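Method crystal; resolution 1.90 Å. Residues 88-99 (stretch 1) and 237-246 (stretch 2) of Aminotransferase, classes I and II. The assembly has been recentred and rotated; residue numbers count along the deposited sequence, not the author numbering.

Stretch 1 88-99: DLDPGRVVITPG
Stretch 2, residues 237-246: WRVGWMVVPE

How do the two backbones run past each other? Strand 94-97 and strand 240-243 pair antiparallel, their N-to-C directions 150° apart and their axes 4.2 Å apart at closest approach. Val94 lies across from Val243, Val95 from Met242, Ile96 from Trp241 and Thr97 from Gly240, with CA-CA distances of 4.8, 5.2, 4.3 and 5.0 Å. Phi/psi values are extended, from -88/122 at Val94 to -123/163 at Thr97, and from -163/-163 at Gly240 to -118/131 at Val243. Ahead of strand 94-97, a 3-10 segment spans 91-93, held by Arg93 N to Asp90 O (3.1 Å) and Val94 N to Pro91 O (3.1 Å).

Which hydrogen bonds fix this register? Two pairs bond reciprocally: Val95 N to Met242 O is 2.9 Å and Met242 N to Val95 O 2.8 Å, while Thr97 N to Gly240 O and Gly240 N to Thr97 O are both 2.8 Å. The ladder continues beyond the strands through Val244 N, which donates to Arg93 O at 3.3 Å. Between these rungs the CA hydrogens approach carbonyls, most closely from Trp241 CA to Val95 O at 3.1 Å.

How does Arg93 reach the other stretch? With chi1 m, chi2 t, chi3 p and chi4 -165°, its side chain, bent at chi1 and chi3, places NE where it donates to Val244 O at 2.9 Å, with an N-H...O angle of 171° and that oxygen near the guanidinium plane. Arg93 thus accepts from Val244 through its backbone and donates to it through its side chain. NH1 and NH2 are satisfied elsewhere in the structure.

What do the side chains do on the two faces of the sheet? On the face of Val94, Ile96, Trp241 and Val243, Trp241 (chi1 p, chi2 90°) sets its CB 4.1 Å from Val94 CG1 and 4.2 Å from Ile96 CD1; Ile96 is m, m, and Val94 and Val243 are both t. Nearby, Leu89 (t, p) brings CD1 to 3.7 Å from Val243 CG1. On the face of Val95, Thr97 and Met242, Val95 (t) packs CB 3.6 Å from CG of selenomethionine Met242 (p, t, m), whose SE lies 3.8 Å from Thr97 CG2.

Why is the end of the pairing so close? Gly99 CA and Gly240 CA are 4.0 Å apart. An ideal CB on Gly240 would lie tight, 3.2 Å from both Gly99 CA and Thr97 OG1 (chi1 p). Gly99, at phi/psi 111/-170 and the N-cap position of a helix, would jam a CB against the preceding carbonyl.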

ATOM      1  N   ASP A  88      22.868  -7.865   2.539  1.00 34.95           N
ATOM      2  CA  ASP A  88      23.637  -7.523   3.736  1.00 35.62           C
ATOM      3  C   ASP A  88      23.482  -6.028   3.993  1.00 34.81           C
ATOM      4  O   ASP A  88      23.984  -5.207   3.229  1.00 35.58           O
ATOM      5  CB  ASP A  88      25.115  -7.880   3.530  1.00 37.00           C
ATOM      6  CG  ASP A  88      25.934  -7.826   4.831  1.00 40.83           C
ATOM      7  OD1 ASP A  88      26.233  -8.917   5.378  1.00 46.43           O
ATOM      8  OD2 ASP A  88      26.286  -6.708   5.299  1.00 44.70           O
ATOM      9  N   LEU A  89      22.786  -5.669   5.069  1.00 33.26           N
ATOM     10  CA  LEU A  89      22.452  -4.277   5.316  1.00 32.14           C
ATOM     11  C   LEU A  89      22.935  -3.850   6.677  1.00 31.38           C
ATOM     12  O   LEU A  89      22.697  -4.534   7.648  1.00 30.76           O
ATOM     13  CB  LEU A  89      20.935  -4.082   5.228  1.00 31.88           C
ATOM     14  CG  LEU A  89      20.361  -2.665   5.387  1.00 32.36           C
ATOM     15  CD1 LEU A  89      20.814  -1.737   4.241  1.00 33.08           C
ATOM     16  CD2 LEU A  89      18.824  -2.736   5.488  1.00 30.55           C
ATOM     17  N   ASP A  90      23.595  -2.703   6.731  1.00 31.41           N
ATOM     18  CA  ASP A  90      24.013  -2.102   7.980  1.00 31.85           C
ATOM     19  C   ASP A  90      22.773  -1.544   8.690  1.00 31.42           C
ATOM     20  O   ASP A  90      21.980  -0.831   8.067  1.00 31.98           O
ATOM     21  CB  ASP A  90      25.020  -0.995   7.680  1.00 32.42           C
ATOM     22  CG  ASP A  90      25.339  -0.135   8.881  1.00 35.31           C
ATOM     23  OD1 ASP A  90      25.432  -0.645  10.007  1.00 38.09           O
ATOM     24  OD2 ASP A  90      25.500   1.083   8.680  1.00 42.21           O
ATOM     25  N   PRO A  91      22.566  -1.899   9.973  1.00 30.50           N
ATOM     26  CA  PRO A  91      21.438  -1.325  10.729  1.00 30.01           C
ATOM     27  C   PRO A  91      21.450   0.176  10.878  1.00 28.55           C
ATOM     28  O   PRO A  91      20.407   0.766  11.115  1.00 29.01           O
ATOM     29  CB  PRO A  91      21.525  -2.003  12.105  1.00 30.12           C
ATOM     30  CG  PRO A  91      22.796  -2.751  12.131  1.00 29.93           C
ATOM     31  CD  PRO A  91      23.299  -2.920  10.748  1.00 31.00           C
ATOM     32  N   GLY A  92      22.614   0.793  10.722  1.00 27.48           N
ATOM     33  CA  GLY A  92      22.726   2.245  10.726  1.00 26.84           C
ATOM     34  C   GLY A  92      21.920   2.906   9.622  1.00 25.97           C
ATOM     35  O   GLY A  92      21.588   4.075   9.721  1.00 26.18           O
ATOM     36  N   ARG A  93      21.634   2.167   8.553  1.00 25.26           N
ATOM     37  CA  ARG A  93      20.852   2.700   7.419  1.00 24.23           C
ATOM     38  C   ARG A  93      19.342   2.531   7.589  1.00 23.69           C
ATOM     39  O   ARG A  93      18.605   3.007   6.749  1.00 24.49           O
ATOM     40  CB  ARG A  93      21.292   2.025   6.101  1.00 24.56           C
ATOM     41  CG  ARG A  93      22.625   2.558   5.591  1.00 23.32           C
ATOM     42  CD  ARG A  93      23.186   1.716   4.479  1.00 23.46           C
ATOM     43  NE  ARG A  93      22.312   1.805   3.328  1.00 22.13           N
ATOM     44  CZ  ARG A  93      22.323   0.992   2.285  1.00 23.87           C
ATOM     45  NH1 ARG A  93      23.231   0.027   2.170  1.00 25.62           N
ATOM     46  NH2 ARG A  93      21.440   1.191   1.309  1.00 24.04           N
ATOM     47  N   VAL A  94      18.910   1.808   8.633  1.00 23.02           N
ATOM     48  CA  VAL A  94      17.487   1.602   8.939  1.00 22.57           C
ATOM     49  C   VAL A  94      17.046   2.753   9.831  1.00 22.41           C
ATOM     50  O   VAL A  94      17.672   3.021  10.858  1.00 22.85           O
ATOM     51  CB  VAL A  94      17.235   0.239   9.630  1.00 21.93           C
ATOM     52  CG1 VAL A  94      15.687   0.029  10.024  1.00 17.78           C
ATOM     53  CG2 VAL A  94      17.709  -0.859   8.750  1.00 22.39           C
ATOM     54  N   VAL A  95      16.035   3.507   9.385  1.00 21.63           N
ATOM     55  CA  VAL A  95      15.427   4.566  10.142  1.00 20.83           C
ATOM     56  C   VAL A  95      13.988   4.138  10.531  1.00 21.39           C
ATOM     57  O   VAL A  95      13.167   3.831   9.659  1.00 20.50           O
ATOM     58  CB  VAL A  95      15.375   5.860   9.314  1.00 20.92           C
ATOM     59  CG1 VAL A  95      14.684   6.991  10.064  1.00 21.43           C
ATOM     60  CG2 VAL A  95      16.773   6.286   8.902  1.00 23.27           C
ATOM     61  N   ILE A  96      13.698   4.151  11.827  1.00 20.67           N
ATOM     62  CA  ILE A  96      12.392   3.796  12.333  1.00 21.52           C
ATOM     63  C   ILE A  96      11.495   5.018  12.212  1.00 21.47           C
ATOM     64  O   ILE A  96      11.880   6.111  12.611  1.00 22.11           O
ATOM     65  CB  ILE A  96      12.470   3.377  13.793  1.00 21.81           C
ATOM     66  CG1 ILE A  96      13.472   2.228  13.962  1.00 21.36           C
ATOM     67  CG2 ILE A  96      11.075   3.001  14.300  1.00 21.41           C
ATOM     68  CD1 ILE A  96      13.329   1.056  12.935  1.00 21.25           C
ATOM     69  N   THR A  97      10.303   4.840  11.654  1.00 20.29           N
ATOM     70  CA  THR A  97       9.403   5.952  11.362  1.00 20.62           C
ATOM     71  C   THR A  97       8.071   5.725  12.062  1.00 20.63           C
ATOM     72  O   THR A  97       7.761   4.617  12.450  1.00 19.30           O
ATOM     73  CB  THR A  97       9.078   6.031   9.855  1.00 20.91           C
ATOM     74  OG1 THR A  97       8.418   4.820   9.488  1.00 21.66           O
ATOM     75  CG2 THR A  97      10.346   6.183   9.030  1.00 22.65           C
ATOM     76  N   PRO A  98       7.268   6.776  12.197  1.00 22.32           N
ATOM     77  CA  PRO A  98       5.913   6.558  12.708  1.00 24.18           C
ATOM     78  C   PRO A  98       4.949   5.874  11.688  1.00 25.06           C
ATOM     79  O   PRO A  98       3.747   6.112  11.708  1.00 27.72           O
ATOM     80  CB  PRO A  98       5.441   7.963  13.065  1.00 24.56           C
ATOM     81  CG  PRO A  98       6.308   8.898  12.270  1.00 23.90           C
ATOM     82  CD  PRO A  98       7.573   8.187  11.924  1.00 22.67           C
ATOM     83  N   GLY A  99       5.443   4.985  10.846  1.00 25.20           N
ATOM     84  CA  GLY A  99       4.575   4.374   9.843  1.00 25.41           C
ATOM     85  C   GLY A  99       4.953   4.838   8.468  1.00 25.44           C
ATOM     86  O   GLY A  99       5.975   5.494   8.273  1.00 25.92           O
ATOM     87  N   TRP A 237      -0.816   1.208  14.814  1.00 22.72           N
ATOM     88  CA  TRP A 237       0.280   1.349  15.794  1.00 21.90           C
ATOM     89  C   TRP A 237       1.302   2.432  15.438  1.00 20.77           C
ATOM     90  O   TRP A 237       2.171   2.780  16.242  1.00 20.94           O
ATOM     91  CB  TRP A 237       0.977  -0.002  15.944  1.00 22.61           C
ATOM     92  CG  TRP A 237       0.134  -1.008  16.697  1.00 23.92           C
ATOM     93  CD1 TRP A 237      -0.746  -1.888  16.173  1.00 25.78           C
ATOM     94  CD2 TRP A 237       0.138  -1.244  18.118  1.00 25.16           C
ATOM     95  NE1 TRP A 237      -1.300  -2.661  17.165  1.00 25.43           N
ATOM     96  CE2 TRP A 237      -0.773  -2.288  18.369  1.00 25.04           C
ATOM     97  CE3 TRP A 237       0.825  -0.669  19.197  1.00 26.13           C
ATOM     98  CZ2 TRP A 237      -1.054  -2.748  19.655  1.00 25.83           C
ATOM     99  CZ3 TRP A 237       0.556  -1.124  20.480  1.00 25.99           C
ATOM    100  CH2 TRP A 237      -0.362  -2.177  20.698  1.00 26.20           C
ATOM    101  N   ARG A 238       1.205   2.970  14.230  1.00 20.48           N
ATOM    102  CA  ARG A 238       2.082   4.070  13.774  1.00 19.43           C
ATOM    103  C   ARG A 238       3.556   3.750  13.920  1.00 18.82           C
ATOM    104  O   ARG A 238       4.318   4.467  14.569  1.00 18.28           O
ATOM    105  CB  ARG A 238       1.728   5.399  14.459  1.00 18.58           C
ATOM    106  N   VAL A 239       3.969   2.643  13.328  1.00 19.10           N
ATOM    107  CA  VAL A 239       5.386   2.307  13.337  1.00 18.78           C
ATOM    108  C   VAL A 239       5.756   1.705  11.989  1.00 18.91           C
ATOM    109  O   VAL A 239       4.997   0.922  11.417  1.00 17.91           O
ATOM    110  CB  VAL A 239       5.784   1.390  14.558  1.00 18.87           C
ATOM    111  CG1 VAL A 239       4.958   0.086  14.600  1.00 19.69           C
ATOM    112  CG2 VAL A 239       7.284   1.073  14.528  1.00 18.96           C
ATOM    113  N   GLY A 240       6.932   2.089  11.483  1.00 17.65           N
ATOM    114  CA  GLY A 240       7.433   1.552  10.235  1.00 17.71           C
ATOM    115  C   GLY A 240       8.925   1.841  10.156  1.00 18.46           C
ATOM    116  O   GLY A 240       9.561   2.163  11.167  1.00 16.72           O
ATOM    117  N   TRP A 241       9.477   1.734   8.960  1.00 19.32           N
ATOM    118  CA  TRP A 241      10.863   2.007   8.747  1.00 19.88           C
ATOM    119  C   TRP A 241      11.122   2.434   7.337  1.00 21.13           C
ATOM    120  O   TRP A 241      10.264   2.272   6.449  1.00 20.09           O
ATOM    121  CB  TRP A 241      11.728   0.789   9.069  1.00 20.68           C
ATOM    122  CG  TRP A 241      11.801  -0.319   8.064  1.00 19.44           C
ATOM    123  CD1 TRP A 241      12.693  -0.447   7.030  1.00 19.14           C
ATOM    124  CD2 TRP A 241      10.973  -1.479   8.019  1.00 20.39           C
ATOM    125  NE1 TRP A 241      12.471  -1.616   6.360  1.00 20.47           N
ATOM    126  CE2 TRP A 241      11.422  -2.275   6.942  1.00 20.79           C
ATOM    127  CE3 TRP A 241       9.900  -1.930   8.788  1.00 19.44           C
ATOM    128  CZ2 TRP A 241      10.830  -3.501   6.615  1.00 20.42           C
ATOM    129  CZ3 TRP A 241       9.295  -3.137   8.443  1.00 20.06           C
ATOM    130  CH2 TRP A 241       9.761  -3.907   7.369  1.00 20.52           C
HETATM  131  N   MSE A 242      12.325   2.979   7.147  1.00 21.85           N
HETATM  132  CA  MSE A 242      12.847   3.263   5.831  1.00 24.12           C
HETATM  133  C   MSE A 242      14.330   2.872   5.794  1.00 23.16           C
HETATM  134  O   MSE A 242      14.962   2.733   6.840  1.00 22.72           O
HETATM  135  CB  MSE A 242      12.576   4.744   5.473  1.00 24.13           C
HETATM  136  CG  MSE A 242      13.198   5.746   6.393  1.00 26.06           C
HETATM  137 SE   MSE A 242      12.508   7.577   6.221  1.00 34.70          SE
HETATM  138  CE  MSE A 242      12.722   7.742   4.327  1.00 20.64           C
ATOM    139  N   VAL A 243      14.840   2.589   4.603  1.00 21.66           N
ATOM    140  CA  VAL A 243      16.261   2.378   4.393  1.00 22.75           C
ATOM    141  C   VAL A 243      16.729   3.455   3.434  1.00 22.79           C
ATOM    142  O   VAL A 243      16.108   3.671   2.386  1.00 21.20           O
ATOM    143  CB  VAL A 243      16.544   0.963   3.805  1.00 22.46           C
ATOM    144  CG1 VAL A 243      18.071   0.700   3.614  1.00 22.92           C
ATOM    145  CG2 VAL A 243      15.892  -0.136   4.678  1.00 23.56           C
ATOM    146  N   VAL A 244      17.818   4.131   3.797  1.00 23.79           N
ATOM    147  CA  VAL A 244      18.420   5.175   2.993  1.00 24.19           C
ATOM    148  C   VAL A 244      19.918   4.862   2.824  1.00 24.51           C
ATOM    149  O   VAL A 244      20.469   4.069   3.580  1.00 24.14           O
ATOM    150  CB  VAL A 244      18.226   6.557   3.641  1.00 24.41           C
ATOM    151  CG1 VAL A 244      16.758   6.803   3.863  1.00 24.58           C
ATOM    152  CG2 VAL A 244      18.961   6.655   5.000  1.00 24.03           C
ATOM    153  N   PRO A 245      20.561   5.450   1.812  1.00 25.73           N
ATOM    154  CA  PRO A 245      22.003   5.292   1.608  1.00 26.17           C
ATOM    155  C   PRO A 245      22.802   5.699   2.836  1.00 27.70           C
ATOM    156  O   PRO A 245      22.346   6.526   3.596  1.00 26.81           O
ATOM    157  CB  PRO A 245      22.287   6.253   0.443  1.00 26.32           C
ATOM    158  CG  PRO A 245      20.963   6.364  -0.289  1.00 26.37           C
ATOM    159  CD  PRO A 245      19.943   6.296   0.765  1.00 25.60           C
ATOM    160  N   GLU A 246      24.019   5.169   2.998  1.00 30.24           N
ATOM    161  CA  GLU A 246      24.885   5.594   4.111  1.00 31.77           C
ATOM    162  C   GLU A 246      24.989   7.124   4.256  1.00 31.00           C
ATOM    163  O   GLU A 246      24.853   7.668   5.353  1.00 31.30           O
ATOM    164  CB  GLU A 246      26.298   4.986   3.981  1.00 32.28           C
ATOM    165  CG  GLU A 246      27.170   5.229   5.213  1.00 33.38           C
ATOM    166  CD  GLU A 246      28.421   4.343   5.252  1.00 35.78           C
ATOM    167  OE1 GLU A 246      28.919   3.963   4.164  1.00 43.68           O
ATOM    168  OE2 GLU A 246      28.897   4.035   6.372  1.00 42.36           O
TER